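Long-range contacts in probable adhesion protein (Pseudomonas aeruginosa PAO1, PDB 6R3Z), which probably serves as the periplasmic solute-binding protein of a metal-uptake system, binding ferrous iron and also manganese or nickel through six histidines: residues Ala174-Ala179 with Val194-His199; Val222-Ile227 with Tyr246-Ile251; Val107-Thr112 with Ala179-Leu184. All coordinates share one frame; numbering follows the deposited sequence.

In the fold
Going from the N terminus, the loop 107-112 comes first, after the four-stranded parallel sheet of the N-terminal half. It waits 67 residues for its partner 179-184, so contact 3 spans the two long helices 116-133 and 138-160 that lie between, and ties the two halves of the protein together. Contact 1 opens at 174, just before contact 3 closes. The two cross and share A179. Contact 1 closes a short crossover through helix 181-185, from strand 172-175 to edge strand 193-194. Contact 2 follows in series and joins strands 220-226 and 244-248 of the same C-terminal sheet. All three reach one nickel ion, supplying H111, H177, H199 and H250; H41 and H66 complete its site.

Contact 1: Ala174-Ala179 with Val194-His199; sequences ATIHGA and VVEPAH. With NI (nickel (II) ion), chain B.
H177 and H199 meet at a nickel ion, which each binds through NE2. The H177 NE2 to nickel distance is 2.2 Å and that from H199 NE2 is 2.1 Å. The ring planes stand 66° apart. H177 NE2 lies at the edge of the H199 ring, close to its plane. In H177, CG is anti to the backbone N (chi1 -165°). The ring beyond it brings NE2 to the metal beside H199 NE2.

The other ring nitrogen of H177, ND1, meets E196. The glutamate chain is extended beyond CG, and OE1 lies 3.0 Å from H177 ND1. This hydrogen bond is weak and bent, and the ring and carboxylate planes are 65° apart. One water bridges H177 ND1 and E196 OE2. A second ties E196 OE1 to G178 N. E196 is thus a second-shell partner at ND1, through a weak bond and a water.

The backbones are joined by two bonds, V195 N to T175 O and E196 N to I176 O, each 3.0 Å. T175 OG1 turns back to H177 O at 2.7 Å, from above the carbonyl plane. Next to it, V194 CG2 packs on T175 OG1, while V194 CG1 sits against I176 O and G178 N. I176 CD1 and V195 CG2 touch as the two side chains run side by side.

H177 and H199 lie in loops that follow the parallel strands 172-175 and 193-194. With H41, H66, H111 and H250 they form the six-histidine nickel site between the two halves of the protein.

Contact 2: Val222-Ile227 with Tyr246-Ile251; sequences VIFSEI and YSLSHI. With NI (nickel (II) ion), chain B.
F224 and Y246 pair across two parallel strands, which belong to the beta-alpha-beta unit of strand 220-226, helix 234-241 and strand 244-248. The strand segments cross at -43°. Four backbone bonds join the two segments: Y246 N to I223 O, S225 N to Y246 O, L248 N to S225 O, and I227 N to L248 O.

F224, Y246, E226 and L248 project to one face of the sheet. The F224 side chain can be followed outwards. Its CB touches L248 CD1 at 3.6 Å. CG is anti to the carbonyl carbon (chi1 -63°) and meets the same methyl. CD1 lies 3.6 Å from Y246 CB and also touches L248 CG and CD1. Tyrosine and leucine thus both meet the ring at CD1. CE1 still reaches Y246 CB. The phenylalanine side chain also touches V173 and T175 of the neighbouring strand 172-175. The Y246 ring leads on to V222, whose CG1 packs against CE1. The tyrosine OH bonds to E278.

S225 and S247 point to the other face. S247 OG donates to S225 OG at 2.7 Å. Beside this pair, I227 CG1 lies 3.5 Å from S247 CB, and I227 CD1 lies against the backbone at L248.

Past the strand ends the contact reaches the metal. H250 NE2 binds the nickel ion at 2.2 Å. S249 OG accepts from I251 N in an ST turn and bonds to E264. E226 bends at chi2. Its OE2 bonds to Y180, and its OE1 approaches H250 CB, with the carboxylate and ring planes 83° apart. A single water donates to E226 OE1 at 2.8 Å and to L248 O, and accepts from H250 N at 2.9 Å.

Contact 3: Val107-Thr112 with Ala179-Leu184; sequences VVNPHT and AYDYLL. With NI (nickel (II) ion), chain B.
N109 OD1, which touches Y182 CE2, is gripped by two N-H groups of H111. The backbone N donates at 3.0 Å and closes an Asx turn. The ring ND1 donates at 2.8 Å, and OD1 lies within 3° of the ring plane. The two bonds fix both the loop and the rotation of the imidazole. The opposite ring nitrogen, H111 NE2, binds the nickel ion at 2.2 Å. N109 is thus a second-shell residue that positions a metal ligand, and its pull on ND1 could make the ring a stronger donor to the metal.

Across the contact, A179 covers one face of the H111 ring. A179 CA stands over the ring centre at 3.6 Å from the centroid, a CH-pi contact. A179 CB lies nearer the metal side, against H111 CD2, and A179 O touches H111 CB.

This places H111 between the two halves of a solute-binding protein. Loop 107-112 follows the N-terminal sheet, whereas 179-184 leads into helix 181-185 of the C-terminal half, with Y180 at the N-cap position.

Y182, from the first turn of that helix, reaches back to the loop. Its OH donates to N109 O at 2.6 Å, in the carbonyl plane and on a lone pair. The same OH also hydrogen-bonds with the backbone N of L94. T112 CA sits over one face of the Y182 ring, 4.0 Å from its centroid, and T112 CG2 meets CZ and OH. N109 CG is anti to the backbone N (chi1 -167°). The N109 and Y182 side chains run antiparallel alongside each other, with N109 CB 3.7 Å from Y182 CE2. The amide and ring planes are 74° apart. N109 ND2 comes close to D181 OD1 at a poor angle, and bonds instead to G178 O.

Contact 1: Ala174-Ala179 with Val194-His199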
ATOM      1  N   ALA A 174      -0.055   9.643  15.127  1.00 21.98           N
ATOM      2  CA  ALA A 174       0.250  10.503  13.986  1.00 20.52           C
ATOM      3  C   ALA A 174       1.115   9.693  12.987  1.00 23.57           C
ATOM      4  O   ALA A 174       1.784   8.733  13.380  1.00 23.14           O
ATOM      5  CB  ALA A 174       0.993  11.749  14.433  1.00 21.83           C
ATOM      6  N   THR A 175       1.086  10.063  11.699  1.00 19.93           N
ATOM      7  CA  THR A 175       1.920   9.426  10.681  1.00 19.90           C
ATOM      8  C   THR A 175       2.554  10.526   9.829  1.00 23.00           C
ATOM      9  O   THR A 175       1.982  11.613   9.722  1.00 22.91           O
ATOM     10  CB  THR A 175       1.176   8.392   9.802  1.00 24.38           C
ATOM     11  OG1 THR A 175       0.279   9.043   8.883  1.00 23.98           O
ATOM     12  CG2 THR A 175       0.455   7.300  10.617  1.00 20.67           C
ATOM     13  N   ILE A 176       3.709  10.249   9.206  1.00 20.09           N
ATOM     14  CA  ILE A 176       4.341  11.254   8.311  1.00 20.27           C
ATOM     15  C   ILE A 176       3.571  11.243   6.970  1.00 23.28           C
ATOM     16  O   ILE A 176       3.083  12.288   6.527  1.00 22.68           O
ATOM     17  CB  ILE A 176       5.856  10.938   8.088  1.00 24.10           C
ATOM     18  CG1 ILE A 176       6.695  11.066   9.392  1.00 24.39           C
ATOM     19  CG2 ILE A 176       6.448  11.820   6.951  1.00 23.22           C
ATOM     20  CD1 ILE A 176       6.734  12.431  10.060  1.00 27.62           C
ATOM     21  N   HIS A 177       3.474  10.043   6.343  1.00 20.35           N
ATOM     22  CA  HIS A 177       2.778   9.804   5.071  1.00 21.10           C
ATOM     23  C   HIS A 177       1.357   9.337   5.396  1.00 25.29           C
ATOM     24  O   HIS A 177       1.174   8.610   6.370  1.00 25.46           O
ATOM     25  CB  HIS A 177       3.539   8.743   4.254  1.00 21.64           C
ATOM     26  CG  HIS A 177       3.161   8.652   2.809  1.00 25.07           C
ATOM     27  ND1 HIS A 177       3.752   9.475   1.854  1.00 28.09           N
ATOM     28  CD2 HIS A 177       2.347   7.773   2.180  1.00 24.86           C
ATOM     29  CE1 HIS A 177       3.256   9.085   0.688  1.00 26.78           C
ATOM     30  NE2 HIS A 177       2.433   8.041   0.830  1.00 25.63           N
ATOM     31  N   GLY A 178       0.366   9.768   4.614  1.00 23.29           N
ATOM     32  CA  GLY A 178      -1.033   9.385   4.863  1.00 25.15           C
ATOM     33  C   GLY A 178      -1.379   7.980   4.369  1.00 31.75           C
ATOM     34  O   GLY A 178      -2.432   7.780   3.764  1.00 34.25           O
ATOM     35  N   ALA A 179      -0.501   6.999   4.626  1.00 27.33           N
ATOM     36  CA  ALA A 179      -0.617   5.640   4.103  1.00 26.63           C
ATOM     37  C   ALA A 179      -1.288   4.612   5.002  1.00 30.03           C
ATOM     38  O   ALA A 179      -1.556   3.504   4.519  1.00 29.40           O
ATOM     39  CB  ALA A 179       0.781   5.127   3.758  1.00 27.71           C
ATOM     40  N   VAL A 194      -1.635  13.743  10.143  1.00 19.73           N
ATOM     41  CA  VAL A 194      -0.681  13.345   9.097  1.00 19.34           C
ATOM     42  C   VAL A 194       0.195  14.593   8.855  1.00 22.45           C
ATOM     43  O   VAL A 194      -0.329  15.691   8.608  1.00 21.61           O
ATOM     44  CB  VAL A 194      -1.408  12.846   7.809  1.00 23.19           C
ATOM     45  CG1 VAL A 194      -0.424  12.610   6.662  1.00 23.58           C
ATOM     46  CG2 VAL A 194      -2.224  11.578   8.091  1.00 22.76           C
ATOM     47  N   VAL A 195       1.519  14.431   8.981  1.00 20.30           N
ATOM     48  CA  VAL A 195       2.469  15.542   8.850  1.00 20.81           C
ATOM     49  C   VAL A 195       2.498  16.107   7.423  1.00 23.66           C
ATOM     50  O   VAL A 195       2.490  17.333   7.263  1.00 23.44           O
ATOM     51  CB  VAL A 195       3.879  15.178   9.392  1.00 24.27           C
ATOM     52  CG1 VAL A 195       4.837  16.376   9.320  1.00 24.09           C
ATOM     53  CG2 VAL A 195       3.788  14.630  10.818  1.00 23.99           C
ATOM     54  N   GLU A 196       2.548  15.236   6.403  1.00 21.15           N
ATOM     55  CA  GLU A 196       2.547  15.707   5.008  1.00 21.06           C
ATOM     56  C   GLU A 196       1.191  16.388   4.713  1.00 23.64           C
ATOM     57  O   GLU A 196       0.132  15.794   4.941  1.00 22.59           O
ATOM     58  CB  GLU A 196       2.779  14.543   4.050  1.00 20.90           C
ATOM     59  CG  GLU A 196       4.233  14.101   4.043  1.00 22.54           C
ATOM     60  CD  GLU A 196       4.599  13.049   3.015  1.00 38.14           C
ATOM     61  OE1 GLU A 196       3.693  12.388   2.459  1.00 24.01           O
ATOM     62  OE2 GLU A 196       5.810  12.897   2.756  1.00 30.25           O
ATOM     63  N   PRO A 197       1.196  17.655   4.263  1.00 22.80           N
ATOM     64  CA  PRO A 197      -0.096  18.351   4.033  1.00 22.92           C
ATOM     65  C   PRO A 197      -0.977  17.738   2.940  1.00 27.21           C
ATOM     66  O   PRO A 197      -2.195  17.958   2.928  1.00 28.53           O
ATOM     67  CB  PRO A 197       0.317  19.789   3.710  1.00 24.80           C
ATOM     68  CG  PRO A 197       1.745  19.685   3.219  1.00 28.89           C
ATOM     69  CD  PRO A 197       2.352  18.532   3.992  1.00 24.27           C
ATOM     70  N   ALA A 198      -0.360  16.981   2.022  1.00 24.06           N
ATOM     71  CA  ALA A 198      -1.039  16.256   0.934  1.00 23.58           C
ATOM     72  C   ALA A 198      -0.162  15.073   0.560  1.00 25.50           C
ATOM     73  O   ALA A 198       1.029  15.053   0.904  1.00 24.30           O
ATOM     74  CB  ALA A 198      -1.235  17.163  -0.284  1.00 24.54           C
ATOM     75  N   HIS A 199      -0.756  14.086  -0.119  1.00 22.62           N
ATOM     76  CA  HIS A 199      -0.066  12.850  -0.512  1.00 21.67           C
ATOM     77  C   HIS A 199       1.312  13.080  -1.152  1.00 25.61           C
ATOM     78  O   HIS A 199       1.404  13.622  -2.263  1.00 25.52           O
ATOM     79  CB  HIS A 199      -0.953  11.989  -1.442  1.00 22.12           C
ATOM     80  CG  HIS A 199      -0.398  10.621  -1.692  1.00 24.39           C
ATOM     81  ND1 HIS A 199      -0.605   9.965  -2.893  1.00 25.36           N
ATOM     82  CD2 HIS A 199       0.332   9.815  -0.878  1.00 25.10           C
ATOM     83  CE1 HIS A 199       0.010   8.796  -2.776  1.00 24.25           C
ATOM     84  NE2 HIS A 199       0.603   8.672  -1.597  1.00 23.93           N
TER
HETATM   85 NI    NI B 401       1.663   6.946  -0.891  1.00 22.78          NI
HETATM   86  O   HOH W   1       6.487  10.363   3.046  1.00 29.05           O
HETATM   87  O   HOH W   2       0.916  11.806   2.635  1.00 26.47           O

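Contact 2: Val222-Ile227 with Tyr246-Ile251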
ATOM      1  N   VAL A 222       2.326   8.462  19.725  1.00 25.97           N
ATOM      2  CA  VAL A 222       3.269   7.831  18.803  1.00 24.45           C
ATOM      3  C   VAL A 222       3.209   8.465  17.422  1.00 27.29           C
ATOM      4  O   VAL A 222       2.166   8.992  17.028  1.00 24.86           O
ATOM      5  CB  VAL A 222       3.085   6.280  18.715  1.00 27.35           C
ATOM      6  CG1 VAL A 222       3.121   5.616  20.094  1.00 26.92           C
ATOM      7  CG2 VAL A 222       1.814   5.893  17.962  1.00 27.08           C
ATOM      8  N   ILE A 223       4.326   8.372  16.685  1.00 24.12           N
ATOM      9  CA  ILE A 223       4.408   8.792  15.296  1.00 23.04           C
ATOM     10  C   ILE A 223       5.009   7.630  14.478  1.00 26.27           C
ATOM     11  O   ILE A 223       6.022   7.043  14.889  1.00 25.80           O
ATOM     12  CB  ILE A 223       5.108  10.165  15.057  1.00 27.59           C
ATOM     13  CG1 ILE A 223       4.968  10.619  13.571  1.00 27.79           C
ATOM     14  CG2 ILE A 223       6.581  10.148  15.529  1.00 29.43           C
ATOM     15  CD1 ILE A 223       5.038  12.152  13.344  1.00 33.54           C
ATOM     16  N   PHE A 224       4.360   7.290  13.355  1.00 22.44           N
ATOM     17  CA  PHE A 224       4.843   6.277  12.425  1.00 20.58           C
ATOM     18  C   PHE A 224       5.449   6.971  11.221  1.00 24.60           C
ATOM     19  O   PHE A 224       4.732   7.647  10.468  1.00 22.11           O
ATOM     20  CB  PHE A 224       3.743   5.291  12.001  1.00 21.88           C
ATOM     21  CG  PHE A 224       3.172   4.466  13.128  1.00 22.11           C
ATOM     22  CD1 PHE A 224       3.885   3.393  13.662  1.00 23.99           C
ATOM     23  CD2 PHE A 224       1.927   4.764  13.668  1.00 24.42           C
ATOM     24  CE1 PHE A 224       3.363   2.638  14.719  1.00 23.46           C
ATOM     25  CE2 PHE A 224       1.411   4.020  14.736  1.00 26.45           C
ATOM     26  CZ  PHE A 224       2.118   2.938  15.235  1.00 23.18           C
ATOM     27  N   SER A 225       6.780   6.849  11.071  1.00 21.90           N
ATOM     28  CA  SER A 225       7.515   7.435   9.949  1.00 22.09           C
ATOM     29  C   SER A 225       7.718   6.418   8.800  1.00 25.85           C
ATOM     30  O   SER A 225       7.327   5.255   8.913  1.00 25.74           O
ATOM     31  CB  SER A 225       8.841   8.045  10.414  1.00 25.50           C
ATOM     32  OG  SER A 225       9.742   7.043  10.860  1.00 29.04           O
ATOM     33  N   GLU A 226       8.323   6.872   7.695  1.00 22.89           N
ATOM     34  CA  GLU A 226       8.555   6.033   6.518  1.00 20.76           C
ATOM     35  C   GLU A 226       9.917   5.370   6.494  1.00 23.97           C
ATOM     36  O   GLU A 226      10.939   6.055   6.554  1.00 24.73           O
ATOM     37  CB  GLU A 226       8.418   6.885   5.224  1.00 21.19           C
ATOM     38  CG  GLU A 226       7.000   7.370   4.939  1.00 22.51           C
ATOM     39  CD  GLU A 226       6.062   6.206   4.727  1.00 31.28           C
ATOM     40  OE1 GLU A 226       6.125   5.568   3.650  1.00 25.13           O
ATOM     41  OE2 GLU A 226       5.322   5.881   5.683  1.00 25.17           O
ATOM     42  N   ILE A 227       9.934   4.043   6.294  1.00 20.67           N
ATOM     43  CA  ILE A 227      11.185   3.322   6.089  1.00 21.72           C
ATOM     44  C   ILE A 227      11.652   3.531   4.616  1.00 25.97           C
ATOM     45  O   ILE A 227      12.848   3.701   4.370  1.00 25.34           O
ATOM     46  CB  ILE A 227      11.021   1.798   6.384  1.00 24.80           C
ATOM     47  CG1 ILE A 227      10.594   1.533   7.847  1.00 25.71           C
ATOM     48  CG2 ILE A 227      12.312   1.038   6.044  1.00 27.25           C
ATOM     49  CD1 ILE A 227      10.058   0.071   8.133  1.00 36.23           C
ATOM     50  N   TYR A 246       8.199   5.237  15.639  1.00 25.03           N
ATOM     51  CA  TYR A 246       8.202   3.906  15.041  1.00 23.87           C
ATOM     52  C   TYR A 246       8.189   4.137  13.524  1.00 27.38           C
ATOM     53  O   TYR A 246       7.864   5.245  13.082  1.00 27.48           O
ATOM     54  CB  TYR A 246       6.985   3.076  15.489  1.00 24.02           C
ATOM     55  CG  TYR A 246       6.909   2.883  16.989  1.00 24.74           C
ATOM     56  CD1 TYR A 246       6.262   3.812  17.797  1.00 26.65           C
ATOM     57  CD2 TYR A 246       7.460   1.755  17.600  1.00 25.11           C
ATOM     58  CE1 TYR A 246       6.180   3.643  19.176  1.00 27.21           C
ATOM     59  CE2 TYR A 246       7.385   1.578  18.988  1.00 25.32           C
ATOM     60  CZ  TYR A 246       6.757   2.537  19.771  1.00 29.56           C
ATOM     61  OH  TYR A 246       6.635   2.422  21.134  1.00 31.33           O
ATOM     62  N   SER A 247       8.604   3.143  12.744  1.00 22.71           N
ATOM     63  CA  SER A 247       8.638   3.284  11.301  1.00 22.92           C
ATOM     64  C   SER A 247       7.919   2.116  10.632  1.00 24.92           C
ATOM     65  O   SER A 247       7.958   0.972  11.123  1.00 23.10           O
ATOM     66  CB  SER A 247      10.074   3.412  10.805  1.00 28.01           C
ATOM     67  OG  SER A 247      10.694   4.571  11.338  1.00 37.24           O
ATOM     68  N   LEU A 248       7.231   2.440   9.534  1.00 22.45           N
ATOM     69  CA  LEU A 248       6.440   1.517   8.734  1.00 21.77           C
ATOM     70  C   LEU A 248       6.852   1.537   7.274  1.00 23.84           C
ATOM     71  O   LEU A 248       7.442   2.517   6.791  1.00 20.79           O
ATOM     72  CB  LEU A 248       4.938   1.837   8.871  1.00 21.69           C
ATOM     73  CG  LEU A 248       4.311   1.782  10.278  1.00 25.02           C
ATOM     74  CD1 LEU A 248       2.874   2.258  10.227  1.00 25.06           C
ATOM     75  CD2 LEU A 248       4.378   0.351  10.896  1.00 25.54           C
ATOM     76  N   SER A 249       6.507   0.457   6.571  1.00 20.24           N
ATOM     77  CA  SER A 249       6.791   0.295   5.166  1.00 21.08           C
ATOM     78  C   SER A 249       5.553   0.570   4.310  1.00 23.25           C
ATOM     79  O   SER A 249       4.495  -0.016   4.533  1.00 22.60           O
ATOM     80  CB  SER A 249       7.318  -1.109   4.877  1.00 24.58           C
ATOM     81  OG  SER A 249       7.546  -1.265   3.486  1.00 24.05           O
ATOM     82  N   HIS A 250       5.730   1.394   3.270  1.00 20.23           N
ATOM     83  CA  HIS A 250       4.698   1.683   2.262  1.00 18.76           C
ATOM     84  C   HIS A 250       4.738   0.502   1.219  1.00 22.52           C
ATOM     85  O   HIS A 250       3.950   0.495   0.268  1.00 21.65           O
ATOM     86  CB  HIS A 250       5.098   2.995   1.553  1.00 19.33           C
ATOM     87  CG  HIS A 250       4.042   3.662   0.712  1.00 21.71           C
ATOM     88  ND1 HIS A 250       3.578   3.093  -0.476  1.00 22.12           N
ATOM     89  CD2 HIS A 250       3.532   4.919   0.814  1.00 22.78           C
ATOM     90  CE1 HIS A 250       2.768   4.002  -1.015  1.00 22.06           C
ATOM     91  NE2 HIS A 250       2.697   5.102  -0.268  1.00 22.11           N
ATOM     92  N   ILE A 251       5.696  -0.454   1.380  1.00 18.58           N
ATOM     93  CA  ILE A 251       5.909  -1.617   0.472  1.00 19.01           C
ATOM     94  C   ILE A 251       6.146  -1.041  -0.959  1.00 23.94           C
ATOM     95  O   ILE A 251       5.397  -1.305  -1.911  1.00 22.34           O
ATOM     96  CB  ILE A 251       4.770  -2.674   0.579  1.00 23.18           C
ATOM     97  CG1 ILE A 251       4.395  -2.921   2.095  1.00 24.21           C
ATOM     98  CG2 ILE A 251       5.191  -3.986  -0.163  1.00 22.49           C
ATOM     99  CD1 ILE A 251       3.230  -3.899   2.388  1.00 27.51           C
TER
HETATM  100 NI    NI B 401       1.663   6.946  -0.891  1.00 22.78          NI
HETATM  101  O   HOH W   3       7.780   3.347   4.071  1.00 19.97           O

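Contact 3: Val107-Thr112 with Ala179-Leu184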
ATOM      1  N   VAL A 107     -10.203  13.976   0.756  1.00 47.83           N
ATOM      2  CA  VAL A 107      -9.622  13.270  -0.390  1.00 45.03           C
ATOM      3  C   VAL A 107      -9.729  11.774  -0.063  1.00 41.45           C
ATOM      4  O   VAL A 107      -9.470  11.391   1.084  1.00 40.63           O
ATOM      5  CB  VAL A 107      -8.133  13.678  -0.659  1.00 49.17           C
ATOM      6  CG1 VAL A 107      -7.629  13.094  -1.983  1.00 48.84           C
ATOM      7  CG2 VAL A 107      -7.929  15.196  -0.635  1.00 49.58           C
ATOM      8  N   VAL A 108     -10.158  10.939  -1.029  1.00 33.03           N
ATOM      9  CA  VAL A 108     -10.237   9.485  -0.794  1.00 31.38           C
ATOM     10  C   VAL A 108      -8.789   8.968  -0.630  1.00 30.82           C
ATOM     11  O   VAL A 108      -7.918   9.289  -1.448  1.00 29.29           O
ATOM     12  CB  VAL A 108     -11.015   8.755  -1.925  1.00 37.03           C
ATOM     13  CG1 VAL A 108     -10.652   7.274  -1.999  1.00 36.71           C
ATOM     14  CG2 VAL A 108     -12.526   8.937  -1.764  1.00 37.84           C
ATOM     15  N   ASN A 109      -8.534   8.211   0.448  1.00 25.71           N
ATOM     16  CA  ASN A 109      -7.207   7.678   0.719  1.00 23.77           C
ATOM     17  C   ASN A 109      -6.926   6.510  -0.266  1.00 25.85           C
ATOM     18  O   ASN A 109      -7.627   5.502  -0.245  1.00 24.94           O
ATOM     19  CB  ASN A 109      -7.062   7.226   2.183  1.00 23.71           C
ATOM     20  CG  ASN A 109      -5.609   6.955   2.560  1.00 32.53           C
ATOM     21  OD1 ASN A 109      -4.832   6.371   1.780  1.00 23.73           O
ATOM     22  ND2 ASN A 109      -5.216   7.356   3.767  1.00 26.46           N
ATOM     23  N   PRO A 110      -5.897   6.624  -1.122  1.00 23.54           N
ATOM     24  CA  PRO A 110      -5.658   5.562  -2.118  1.00 23.37           C
ATOM     25  C   PRO A 110      -4.850   4.350  -1.632  1.00 24.43           C
ATOM     26  O   PRO A 110      -4.612   3.441  -2.435  1.00 25.01           O
ATOM     27  CB  PRO A 110      -4.919   6.311  -3.230  1.00 25.51           C
ATOM     28  CG  PRO A 110      -4.120   7.358  -2.498  1.00 30.25           C
ATOM     29  CD  PRO A 110      -4.950   7.753  -1.294  1.00 25.42           C
ATOM     30  N   HIS A 111      -4.380   4.350  -0.366  1.00 20.62           N
ATOM     31  CA  HIS A 111      -3.523   3.277   0.189  1.00 19.94           C
ATOM     32  C   HIS A 111      -4.286   2.033   0.664  1.00 22.36           C
ATOM     33  O   HIS A 111      -3.988   1.489   1.735  1.00 22.48           O
ATOM     34  CB  HIS A 111      -2.636   3.834   1.315  1.00 20.62           C
ATOM     35  CG  HIS A 111      -1.764   4.963   0.881  1.00 22.70           C
ATOM     36  ND1 HIS A 111      -2.206   6.277   0.946  1.00 23.63           N
ATOM     37  CD2 HIS A 111      -0.486   4.950   0.419  1.00 23.28           C
ATOM     38  CE1 HIS A 111      -1.195   7.017   0.513  1.00 23.24           C
ATOM     39  NE2 HIS A 111      -0.144   6.261   0.166  1.00 23.47           N
ATOM     40  N   THR A 112      -5.274   1.585  -0.139  1.00 20.12           N
ATOM     41  CA  THR A 112      -6.117   0.410   0.183  1.00 20.06           C
ATOM     42  C   THR A 112      -5.269  -0.865   0.318  1.00 23.10           C
ATOM     43  O   THR A 112      -5.630  -1.772   1.093  1.00 23.12           O
ATOM     44  CB  THR A 112      -7.190   0.222  -0.895  1.00 24.22           C
ATOM     45  OG1 THR A 112      -6.536  -0.046  -2.143  1.00 25.55           O
ATOM     46  CG2 THR A 112      -8.135   1.442  -1.019  1.00 24.28           C
ATOM     47  N   ALA A 179      -0.501   6.999   4.626  1.00 27.33           N
ATOM     48  CA  ALA A 179      -0.617   5.640   4.103  1.00 26.63           C
ATOM     49  C   ALA A 179      -1.288   4.612   5.002  1.00 30.03           C
ATOM     50  O   ALA A 179      -1.556   3.504   4.519  1.00 29.40           O
ATOM     51  CB  ALA A 179       0.781   5.127   3.758  1.00 27.71           C
ATOM     52  N   TYR A 180      -1.466   4.914   6.311  1.00 24.70           N
ATOM     53  CA  TYR A 180      -1.820   3.880   7.288  1.00 23.64           C
ATOM     54  C   TYR A 180      -3.216   3.933   7.906  1.00 25.42           C
ATOM     55  O   TYR A 180      -3.491   3.180   8.851  1.00 22.32           O
ATOM     56  CB  TYR A 180      -0.742   3.885   8.386  1.00 23.80           C
ATOM     57  CG  TYR A 180       0.636   3.738   7.772  1.00 22.60           C
ATOM     58  CD1 TYR A 180       1.008   2.560   7.127  1.00 23.80           C
ATOM     59  CD2 TYR A 180       1.480   4.840   7.640  1.00 24.55           C
ATOM     60  CE1 TYR A 180       2.239   2.438   6.486  1.00 23.05           C
ATOM     61  CE2 TYR A 180       2.717   4.735   6.991  1.00 25.23           C
ATOM     62  CZ  TYR A 180       3.076   3.540   6.385  1.00 28.52           C
ATOM     63  OH  TYR A 180       4.287   3.414   5.736  1.00 31.05           O
ATOM     64  N   ASP A 181      -4.119   4.744   7.344  1.00 23.43           N
ATOM     65  CA  ASP A 181      -5.478   4.806   7.877  1.00 24.10           C
ATOM     66  C   ASP A 181      -6.180   3.433   7.762  1.00 24.46           C
ATOM     67  O   ASP A 181      -6.784   3.000   8.742  1.00 24.16           O
ATOM     68  CB  ASP A 181      -6.262   5.937   7.201  1.00 26.79           C
ATOM     69  CG  ASP A 181      -5.564   7.279   7.404  1.00 36.15           C
ATOM     70  OD1 ASP A 181      -4.567   7.555   6.678  1.00 35.30           O
ATOM     71  OD2 ASP A 181      -5.985   8.035   8.310  1.00 35.17           O
ATOM     72  N   TYR A 182      -6.033   2.721   6.605  1.00 21.06           N
ATOM     73  CA  TYR A 182      -6.655   1.385   6.449  1.00 22.73           C
ATOM     74  C   TYR A 182      -5.981   0.364   7.371  1.00 26.88           C
ATOM     75  O   TYR A 182      -6.656  -0.495   7.940  1.00 26.54           O
ATOM     76  CB  TYR A 182      -6.560   0.869   5.011  1.00 24.61           C
ATOM     77  CG  TYR A 182      -7.278   1.726   4.001  1.00 26.32           C
ATOM     78  CD1 TYR A 182      -8.649   1.595   3.796  1.00 29.34           C
ATOM     79  CD2 TYR A 182      -6.595   2.692   3.269  1.00 27.07           C
ATOM     80  CE1 TYR A 182      -9.324   2.402   2.883  1.00 28.72           C
ATOM     81  CE2 TYR A 182      -7.260   3.504   2.344  1.00 27.90           C
ATOM     82  CZ  TYR A 182      -8.626   3.355   2.160  1.00 31.19           C
ATOM     83  OH  TYR A 182      -9.307   4.140   1.264  1.00 27.22           O
ATOM     84  N   LEU A 183      -4.649   0.451   7.503  1.00 24.55           N
ATOM     85  CA  LEU A 183      -3.889  -0.456   8.368  1.00 24.73           C
ATOM     86  C   LEU A 183      -4.326  -0.308   9.827  1.00 25.68           C
ATOM     87  O   LEU A 183      -4.603  -1.311  10.489  1.00 25.49           O
ATOM     88  CB  LEU A 183      -2.385  -0.185   8.234  1.00 25.65           C
ATOM     89  CG  LEU A 183      -1.474  -1.261   8.853  1.00 31.53           C
ATOM     90  CD1 LEU A 183      -0.227  -1.456   8.030  1.00 32.23           C
ATOM     91  CD2 LEU A 183      -1.113  -0.906  10.269  1.00 34.85           C
ATOM     92  N   LEU A 184      -4.398   0.942  10.324  1.00 22.28           N
ATOM     93  CA  LEU A 184      -4.773   1.186  11.713  1.00 23.08           C
ATOM     94  C   LEU A 184      -6.247   0.872  11.979  1.00 25.28           C
ATOM     95  O   LEU A 184      -6.578   0.454  13.090  1.00 25.13           O
ATOM     96  CB  LEU A 184      -4.373   2.608  12.140  1.00 23.19           C
ATOM     97  CG  LEU A 184      -2.830   2.728  12.285  1.00 30.27           C
ATOM     98  CD1 LEU A 184      -2.353   4.131  12.104  1.00 31.68           C
ATOM     99  CD2 LEU A 184      -2.351   2.160  13.620  1.00 33.89           C
TER
HETATM  100 NI    NI B 401       1.663   6.946  -0.891  1.00 22.78          NI